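Local coordinates for protein tubulin-specific chaperone (PDB 4B6W) that probably binds alpha-tubulin and microtubule plus ends as tubulin-binding cofactor B, a chaperone of which this chain is the ubiquitin-like domain, at residues K4-H9 with E75-V80; M14-K19 with F35-T40. All coordinates share one frame; numbering follows the deposited sequence. Where two conformers were deposited one is given.

Contact 1 of 2, residues K4-H9 with E75-V80; sequences KVSLTH and EFVIHV
At the middle of the ubiquitin-like beta-grasp sheet, strand 4-9 runs parallel to strand 77-80, a pairing of first and last strand characteristic of this fold. The axes of these two segments approach to 4.5 Å at 23°. Hydrogen bonds alternate along the ladder, Ser6 and Thr8 each giving N-H and C=O to the partner. The bond from Ile78 N to Ser6 O runs nearly along the carbonyl axis at 3.0 Å, whereas Val80 N meets Thr8 O from above the carbonyl plane.

The packed face carries Val5, Leu7, His9, Ile78 and Val80, beneath helix 27-35, from which Val34 touches both Leu7 and Val80. Leu7 and Ile78 run alongside one another, with Leu7 CD2 3.7 Å from Ile78 CB. Val5 CG2 meets the tip of Ile78, CD1, so branched aliphatics pack here, the one polar ring of the face, His9, lying at its end. His9 suits that place because its ring nitrogens are satisfied: ND1 bonds Ser12 and NE2 bonds Thr40, while CD2 rests on Val80 CG1.

The other face, with Ser6, Thr8, Val77 and His79, is more open and polar. A water bridges Ser6 OG and Phe76 O, donating to the carbonyl. In the loop leading into strand 77-80, Glu75 N bonds Lys4 O almost straight (172° at the hydrogen), but the side chains hold each other loosely: Lys4 NZ and Glu75 OE1 form a long salt bridge of 3.6 Å. Thr8 turns its hydroxyl between its own backbone N and carbonyl carbon (chi1 59°) and crosses His79 at about a right angle; Thr8 OG1 thereby reaches the edge of the imidazole near its plane and hydrogen-bonds His79 ND1 at 2.7 Å.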
ATOM      1  N   LYS A   4       9.230  -7.183  -0.743  1.00 29.80           N
ATOM      2  CA  LYS A   4       8.244  -7.832  -1.587  1.00 30.14           C
ATOM      3  C   LYS A   4       6.919  -7.834  -0.833  1.00 28.73           C
ATOM      4  O   LYS A   4       6.835  -8.431   0.238  1.00 29.59           O
ATOM      5  CB  LYS A   4       8.659  -9.286  -1.870  1.00 33.30           C
ATOM      6  CG  LYS A   4       7.786 -10.002  -2.899  1.00 34.35           C
ATOM      7  CD  LYS A   4       8.255 -11.456  -3.129  1.00 37.72           C
ATOM      8  CE  LYS A   4       7.658 -12.399  -2.101  1.00 39.16           C
ATOM      9  NZ  LYS A   4       7.334 -13.722  -2.681  1.00 43.00           N
ATOM     10  N   VAL A   5       5.894  -7.166  -1.376  1.00 26.31           N
ATOM     11  CA  VAL A   5       4.563  -7.146  -0.759  1.00 24.76           C
ATOM     12  C   VAL A   5       3.479  -7.510  -1.783  1.00 25.03           C
ATOM     13  O   VAL A   5       3.734  -7.594  -2.981  1.00 24.56           O
ATOM     14  CB  VAL A   5       4.260  -5.756  -0.107  1.00 22.95           C
ATOM     15  CG1 VAL A   5       5.279  -5.463   0.923  1.00 23.00           C
ATOM     16  CG2 VAL A   5       4.251  -4.612  -1.149  1.00 22.06           C
ATOM     17  N   SER A   6       2.262  -7.753  -1.309  1.00 25.30           N
ATOM     18  CA  SER A   6       1.138  -7.871  -2.233  1.00 26.29           C
ATOM     19  C   SER A   6       0.174  -6.697  -2.068  1.00 25.38           C
ATOM     20  O   SER A   6       0.214  -5.980  -1.097  1.00 25.27           O
ATOM     21  CB  SER A   6       0.420  -9.225  -2.105  1.00 27.87           C
ATOM     22  OG  SER A   6       0.186  -9.555  -0.764  1.00 28.56           O
ATOM     23  N   LEU A   7      -0.682  -6.482  -3.049  1.00 26.57           N
ATOM     24  CA  LEU A   7      -1.618  -5.374  -2.990  1.00 26.55           C
ATOM     25  C   LEU A   7      -3.000  -5.947  -3.100  1.00 27.93           C
ATOM     26  O   LEU A   7      -3.263  -6.806  -3.972  1.00 28.77           O
ATOM     27  CB  LEU A   7      -1.411  -4.393  -4.125  1.00 26.69           C
ATOM     28  CG  LEU A   7      -0.076  -3.701  -4.320  1.00 26.27           C
ATOM     29  CD1 LEU A   7      -0.117  -2.856  -5.610  1.00 26.76           C
ATOM     30  CD2 LEU A   7       0.239  -2.844  -3.122  1.00 25.68           C
ATOM     31  N   THR A   8      -3.861  -5.451  -2.213  1.00 27.22           N
ATOM     32  CA  THR A   8      -5.279  -5.714  -2.225  1.00 28.53           C
ATOM     33  C   THR A   8      -6.011  -4.360  -2.339  1.00 28.12           C
ATOM     34  O   THR A   8      -5.408  -3.311  -2.173  1.00 27.78           O
ATOM     35  CB  THR A   8      -5.708  -6.454  -0.952  1.00 28.81           C
ATOM     36  OG1 THR A   8      -5.372  -5.654   0.195  1.00 28.29           O
ATOM     37  CG2 THR A   8      -5.009  -7.808  -0.845  1.00 29.87           C
ATOM     38  N   HIS A   9      -7.310  -4.407  -2.615  1.00 28.85           N
ATOM     39  CA  HIS A   9      -8.087  -3.207  -2.903  1.00 29.17           C
ATOM     40  C   HIS A   9      -9.461  -3.298  -2.272  1.00 28.37           C
ATOM     41  O   HIS A   9     -10.173  -4.223  -2.552  1.00 28.84           O
ATOM     42  CB  HIS A   9      -8.240  -3.053  -4.428  1.00 31.19           C
ATOM     43  CG  HIS A   9      -8.857  -1.749  -4.829  1.00 33.74           C
ATOM     44  ND1 HIS A   9      -9.926  -1.663  -5.699  1.00 36.60           N
ATOM     45  CD2 HIS A   9      -8.564  -0.475  -4.464  1.00 33.35           C
ATOM     46  CE1 HIS A   9     -10.258  -0.390  -5.849  1.00 37.76           C
ATOM     47  NE2 HIS A   9      -9.459   0.349  -5.095  1.00 35.34           N
ATOM     48  N   GLU A  75       6.501  -9.938   2.556  1.00 31.97           N
ATOM     49  CA  GLU A  75       5.298 -10.758   2.677  1.00 32.31           C
ATOM     50  C   GLU A  75       4.167 -10.036   3.384  1.00 29.81           C
ATOM     51  O   GLU A  75       3.124 -10.621   3.663  1.00 30.11           O
ATOM     52  CB  GLU A  75       5.588 -12.125   3.322  1.00 35.84           C
ATOM     53  CG  GLU A  75       6.959 -12.791   2.964  1.00 39.73           C
ATOM     54  CD  GLU A  75       7.236 -12.867   1.456  1.00 42.19           C
ATOM     55  OE1 GLU A  75       6.228 -12.881   0.694  1.00 41.46           O
ATOM     56  OE2 GLU A  75       8.454 -12.933   1.036  1.00 44.63           O
ATOM     57  N   PHE A  76       4.371  -8.748   3.642  1.00 28.36           N
ATOM     58  CA  PHE A  76       3.358  -7.867   4.206  1.00 26.39           C
ATOM     59  C   PHE A  76       2.393  -7.493   3.090  1.00 25.90           C
ATOM     60  O   PHE A  76       2.712  -7.712   1.923  1.00 25.35           O
ATOM     61  CB  PHE A  76       3.993  -6.598   4.780  1.00 25.47           C
ATOM     62  CG  PHE A  76       4.496  -6.733   6.194  1.00 26.49           C
ATOM     63  CD1 PHE A  76       4.974  -7.933   6.681  1.00 28.02           C
ATOM     64  CD2 PHE A  76       4.534  -5.626   7.019  1.00 26.61           C
ATOM     65  CE1 PHE A  76       5.448  -8.033   7.980  1.00 29.86           C
ATOM     66  CE2 PHE A  76       5.028  -5.708   8.317  1.00 28.24           C
ATOM     67  CZ  PHE A  76       5.479  -6.913   8.796  1.00 29.85           C
ATOM     68  N   VAL A  77       1.237  -6.913   3.448  1.00 25.01           N
ATOM     69  CA  VAL A  77       0.190  -6.630   2.484  1.00 24.88           C
ATOM     70  C   VAL A  77      -0.153  -5.167   2.583  1.00 24.95           C
ATOM     71  O   VAL A  77      -0.411  -4.635   3.680  1.00 24.52           O
ATOM     72  CB  VAL A  77      -1.071  -7.500   2.750  1.00 25.54           C
ATOM     73  CG1 VAL A  77      -2.217  -7.125   1.832  1.00 24.68           C
ATOM     74  CG2 VAL A  77      -0.735  -8.983   2.606  1.00 26.20           C
ATOM     75  N   ILE A  78      -0.097  -4.479   1.450  1.00 25.11           N
ATOM     76  CA  ILE A  78      -0.552  -3.101   1.429  1.00 25.36           C
ATOM     77  C   ILE A  78      -1.973  -3.163   0.880  1.00 25.92           C
ATOM     78  O   ILE A  78      -2.178  -3.592  -0.278  1.00 25.30           O
ATOM     79  CB  ILE A  78       0.313  -2.207   0.536  1.00 26.62           C
ATOM     80  CG1 ILE A  78       1.677  -1.920   1.178  1.00 27.08           C
ATOM     81  CG2 ILE A  78      -0.393  -0.878   0.285  1.00 27.12           C
ATOM     82  CD1 ILE A  78       2.618  -1.128   0.308  1.00 26.10           C
ATOM     83  N   HIS A  79      -2.947  -2.773   1.715  1.00 26.00           N
ATOM     84  CA  HIS A  79      -4.364  -2.796   1.337  1.00 26.34           C
ATOM     85  C   HIS A  79      -4.791  -1.384   0.979  1.00 26.32           C
ATOM     86  O   HIS A  79      -4.579  -0.446   1.746  1.00 26.75           O
ATOM     87  CB  HIS A  79      -5.207  -3.369   2.471  1.00 26.47           C
ATOM     88  CG  HIS A  79      -6.680  -3.338   2.216  1.00 27.69           C
ATOM     89  ND1 HIS A  79      -7.283  -4.086   1.223  1.00 27.87           N
ATOM     90  CD2 HIS A  79      -7.683  -2.671   2.849  1.00 28.58           C
ATOM     91  CE1 HIS A  79      -8.589  -3.882   1.254  1.00 29.07           C
ATOM     92  NE2 HIS A  79      -8.860  -3.030   2.231  1.00 29.19           N
ATOM     93  N   VAL A  80      -5.365  -1.229  -0.209  1.00 26.65           N
ATOM     94  CA  VAL A  80      -5.762   0.088  -0.699  1.00 27.32           C
ATOM     95  C   VAL A  80      -7.243   0.387  -0.375  1.00 28.21           C
ATOM     96  O   VAL A  80      -8.143  -0.265  -0.909  1.00 28.93           O
ATOM     97  CB  VAL A  80      -5.487   0.196  -2.229  1.00 27.94           C
ATOM     98  CG1 VAL A  80      -5.867   1.558  -2.761  1.00 28.68           C
ATOM     99  CG2 VAL A  80      -4.016  -0.133  -2.515  1.00 27.40           C
TER
HETATM  100  O   HOH W   1       2.263 -10.220   0.655  1.00 36.45           O

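Contact 2 of 2, residues M14-K19 with F35-T40; sequences MRVPEK and FTHFAT
Apolar packing joins 14-19, at the start of edge strand 15-22, to the loop 35-40 that follows helix 27-35. The end of the Phe38 ring comes close to the strand, with CE1 3.3 Å from Met14 CB and CZ 3.9 Å from Val16 CG2. A large flat residue suits this buried position, since its ring also stacks on His9 and touches Leu7. Met14, present as selenomethionine, and Phe38 pass antiparallel to each other; the Met14 chain bends at chi3 (-80°), bringing CE near Phe38 CD1.

Two contacts involve aromatic rings more specifically. Met14 SE lies at the edge of the Phe38 ring, a Met-aromatic contact, 5.2 Å from the centroid. Val16 makes a CH-pi contact, its CG2 methyl over one face of the His37 imidazole, 27° off the ring normal. Thr36 OG1 lies over the opposite face, toward the rim.

The polar part is a single hydrogen bond. Lys19, folded by bends at chi2 and chi3, meets His37 tip to tip, and NZ donates to NE2 over 2.8 Å, almost in the ring plane. Acceptance at NE2 is consistent with a neutral imidazole, and the nearby ammonium would probably disfavour its protonation. Lys19 NZ also bonds Asn33 OD1 of the helix, tying the second strand to the helix and its exit loop in the ubiquitin-like beta-grasp fold.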
HETATM    1  N   MSE A  14      -9.641  -7.540  -7.280  0.60 46.36           N
HETATM    2  CA  MSE A  14      -8.290  -7.406  -7.813  0.60 47.27           C
HETATM    3  C   MSE A  14      -7.270  -7.495  -6.669  0.60 43.75           C
HETATM    4  O   MSE A  14      -7.421  -6.889  -5.616  0.60 41.79           O
HETATM    5  CB  MSE A  14      -8.080  -6.066  -8.573  0.60 49.22           C
HETATM    6  CG  MSE A  14      -9.050  -5.722  -9.735  0.60 53.99           C
HETATM    7 SE   MSE A  14      -8.617  -4.019 -10.697  0.60 60.30          SE
HETATM    8  CE  MSE A  14      -9.406  -2.713  -9.445  0.60 55.73           C
ATOM      9  N   ARG A  15      -6.088  -8.667  -6.887  0.70 45.92           N
ATOM     10  CA  ARG A  15      -4.970  -8.693  -5.988  0.70 43.13           C
ATOM     11  C   ARG A  15      -3.733  -8.630  -6.857  0.70 41.29           C
ATOM     12  O   ARG A  15      -3.698  -9.247  -7.920  0.70 45.00           O
ATOM     13  CB  ARG A  15      -5.041  -9.991  -5.212  0.70 45.64           C
ATOM     14  CG  ARG A  15      -3.879 -10.241  -4.306  0.70 47.08           C
ATOM     15  CD  ARG A  15      -4.169 -11.420  -3.382  0.70 48.98           C
ATOM     16  NE  ARG A  15      -2.918 -11.994  -2.913  0.70 49.45           N
ATOM     17  CZ  ARG A  15      -2.235 -12.933  -3.550  0.70 51.79           C
ATOM     18  NH1 ARG A  15      -2.688 -13.453  -4.689  0.70 54.18           N
ATOM     19  NH2 ARG A  15      -1.093 -13.367  -3.030  0.70 53.93           N
ATOM     20  N   VAL A  16      -2.730  -7.874  -6.439  1.00 37.45           N
ATOM     21  CA  VAL A  16      -1.414  -7.941  -7.098  1.00 36.07           C
ATOM     22  C   VAL A  16      -0.457  -8.738  -6.183  1.00 35.06           C
ATOM     23  O   VAL A  16      -0.092  -8.279  -5.112  1.00 30.54           O
ATOM     24  CB  VAL A  16      -0.856  -6.544  -7.402  1.00 34.75           C
ATOM     25  CG1 VAL A  16       0.499  -6.639  -8.150  1.00 34.43           C
ATOM     26  CG2 VAL A  16      -1.884  -5.724  -8.192  1.00 34.03           C
ATOM     27  N   PRO A  17      -0.058  -9.952  -6.606  1.00 37.92           N
ATOM     28  CA  PRO A  17       0.584 -10.880  -5.664  1.00 39.39           C
ATOM     29  C   PRO A  17       2.008 -10.575  -5.260  1.00 40.14           C
ATOM     30  O   PRO A  17       2.414 -10.990  -4.162  1.00 41.41           O
ATOM     31  CB  PRO A  17       0.547 -12.210  -6.401  1.00 41.86           C
ATOM     32  CG  PRO A  17      -0.461 -11.998  -7.509  1.00 42.69           C
ATOM     33  CD  PRO A  17      -0.293 -10.598  -7.897  1.00 40.12           C
ATOM     34  N   GLU A  18       2.760  -9.876  -6.108  1.00 39.92           N
ATOM     35  CA  GLU A  18       4.166  -9.623  -5.847  1.00 40.74           C
ATOM     36  C   GLU A  18       4.491  -8.213  -6.255  1.00 38.70           C
ATOM     37  O   GLU A  18       4.330  -7.871  -7.410  1.00 42.21           O
ATOM     38  CB  GLU A  18       5.013 -10.541  -6.714  1.00 46.36           C
ATOM     39  CG  GLU A  18       5.847 -11.550  -5.992  1.00 51.37           C
ATOM     40  CD  GLU A  18       7.124 -11.877  -6.736  1.00 53.81           C
ATOM     41  OE1 GLU A  18       7.798 -10.941  -7.239  1.00 55.08           O
ATOM     42  OE2 GLU A  18       7.469 -13.066  -6.770  1.00 58.55           O
ATOM     43  N   LYS A  19       4.975  -7.392  -5.347  1.00 34.99           N
ATOM     44  CA  LYS A  19       5.414  -6.045  -5.720  1.00 33.88           C
ATOM     45  C   LYS A  19       6.643  -5.716  -4.931  1.00 31.47           C
ATOM     46  O   LYS A  19       6.716  -6.032  -3.755  1.00 30.46           O
ATOM     47  CB  LYS A  19       4.339  -4.998  -5.430  1.00 33.33           C
ATOM     48  CG  LYS A  19       3.134  -5.090  -6.354  1.00 35.16           C
ATOM     49  CD  LYS A  19       3.453  -4.602  -7.787  1.00 37.11           C
ATOM     50  CE  LYS A  19       3.574  -3.073  -7.856  1.00 36.33           C
ATOM     51  NZ  LYS A  19       3.928  -2.604  -9.232  1.00 38.04           N
ATOM     52  N   PHE A  35      -1.617   3.126  -8.541  1.00 31.20           N
ATOM     53  CA  PHE A  35      -2.583   3.596  -9.552  1.00 33.31           C
ATOM     54  C   PHE A  35      -2.496   2.815 -10.859  1.00 33.87           C
ATOM     55  O   PHE A  35      -3.498   2.629 -11.538  1.00 35.05           O
ATOM     56  CB  PHE A  35      -2.369   5.091  -9.824  1.00 35.33           C
ATOM     57  CG  PHE A  35      -3.283   5.663 -10.882  1.00 37.99           C
ATOM     58  CD1 PHE A  35      -2.941   5.586 -12.235  1.00 39.75           C
ATOM     59  CD2 PHE A  35      -4.463   6.283 -10.526  1.00 39.44           C
ATOM     60  CE1 PHE A  35      -3.775   6.118 -13.236  1.00 42.87           C
ATOM     61  CE2 PHE A  35      -5.314   6.833 -11.509  1.00 42.92           C
ATOM     62  CZ  PHE A  35      -4.963   6.750 -12.875  1.00 44.47           C
ATOM     63  N   THR A  36      -1.297   2.353 -11.205  1.00 33.59           N
ATOM     64  CA  THR A  36      -1.106   1.535 -12.428  1.00 35.11           C
ATOM     65  C   THR A  36      -1.896   0.192 -12.371  1.00 35.51           C
ATOM     66  O   THR A  36      -2.248  -0.365 -13.400  1.00 37.57           O
ATOM     67  CB  THR A  36       0.412   1.331 -12.790  1.00 34.29           C
ATOM     68  OG1 THR A  36       1.049   0.453 -11.873  1.00 32.19           O
ATOM     69  CG2 THR A  36       1.154   2.656 -12.749  1.00 34.65           C
ATOM     70  N   HIS A  37      -2.211  -0.282 -11.170  1.00 34.52           N
ATOM     71  CA  HIS A  37      -2.982  -1.516 -10.997  1.00 35.36           C
ATOM     72  C   HIS A  37      -4.468  -1.302 -10.697  1.00 36.07           C
ATOM     73  O   HIS A  37      -5.297  -1.987 -11.252  1.00 38.19           O
ATOM     74  CB  HIS A  37      -2.371  -2.373  -9.872  1.00 33.39           C
ATOM     75  CG  HIS A  37      -0.934  -2.738 -10.101  1.00 33.01           C
ATOM     76  ND1 HIS A  37      -0.542  -3.668 -11.039  1.00 34.80           N
ATOM     77  CD2 HIS A  37       0.202  -2.274  -9.531  1.00 31.97           C
ATOM     78  CE1 HIS A  37       0.774  -3.777 -11.016  1.00 34.37           C
ATOM     79  NE2 HIS A  37       1.251  -2.945 -10.106  1.00 32.27           N
ATOM     80  N   PHE A  38      -4.800  -0.378  -9.808  1.00 35.64           N
ATOM     81  CA  PHE A  38      -6.191  -0.228  -9.378  1.00 37.97           C
ATOM     82  C   PHE A  38      -6.923   1.009  -9.922  1.00 40.97           C
ATOM     83  O   PHE A  38      -8.147   0.945 -10.175  1.00 44.15           O
ATOM     84  CB  PHE A  38      -6.298  -0.341  -7.858  1.00 36.94           C
ATOM     85  CG  PHE A  38      -5.803  -1.667  -7.325  1.00 35.77           C
ATOM     86  CD1 PHE A  38      -6.090  -2.864  -7.975  1.00 38.36           C
ATOM     87  CD2 PHE A  38      -5.056  -1.728  -6.195  1.00 34.17           C
ATOM     88  CE1 PHE A  38      -5.602  -4.103  -7.475  1.00 37.43           C
ATOM     89  CE2 PHE A  38      -4.602  -2.956  -5.710  1.00 34.10           C
ATOM     90  CZ  PHE A  38      -4.889  -4.135  -6.366  1.00 34.79           C
ATOM     91  N   ALA A  39      -6.197   2.099 -10.142  1.00 40.96           N
ATOM     92  CA  ALA A  39      -6.743   3.254 -10.869  1.00 44.48           C
ATOM     93  C   ALA A  39      -7.745   4.058 -10.043  1.00 45.28           C
ATOM     94  O   ALA A  39      -8.615   4.690 -10.608  1.00 48.04           O
ATOM     95  CB  ALA A  39      -7.376   2.827 -12.239  1.00 46.34           C
ATOM     96  N   THR A  40      -7.619   3.988  -8.713  1.00 44.76           N
ATOM     97  CA  THR A  40      -8.181   4.985  -7.793  1.00 44.89           C
ATOM     98  C   THR A  40      -7.228   6.159  -7.874  1.00 44.00           C
ATOM     99  O   THR A  40      -6.022   5.941  -7.773  1.00 42.17           O
ATOM    100  CB  THR A  40      -8.163   4.504  -6.297  1.00 43.25           C
ATOM    101  OG1 THR A  40      -8.860   3.263  -6.167  1.00 43.38           O
ATOM    102  CG2 THR A  40      -8.829   5.546  -5.362  1.00 44.67           C
TER

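How the contacts relate
The centres of contacts 1 and 2 lie 9 Å apart within one ubiquitin-like domain, and strand 2-9 lies between the other two strands involved. On one side it pairs in parallel with 77-82; on the other it runs antiparallel to 15-22, which follows it in the chain. Leu7 O to Val16 N (2.7 Å) and Val5 N to Lys19 O (2.8 Å) are probable hydrogen bonds joining the contacts directly. Along the chain, both segments of contact 2 fall between those of contact 1. Contact 1 thus sets the first and last strands side by side at mid-sheet, while contact 2 fastens the helix's exit loop to the edge strand.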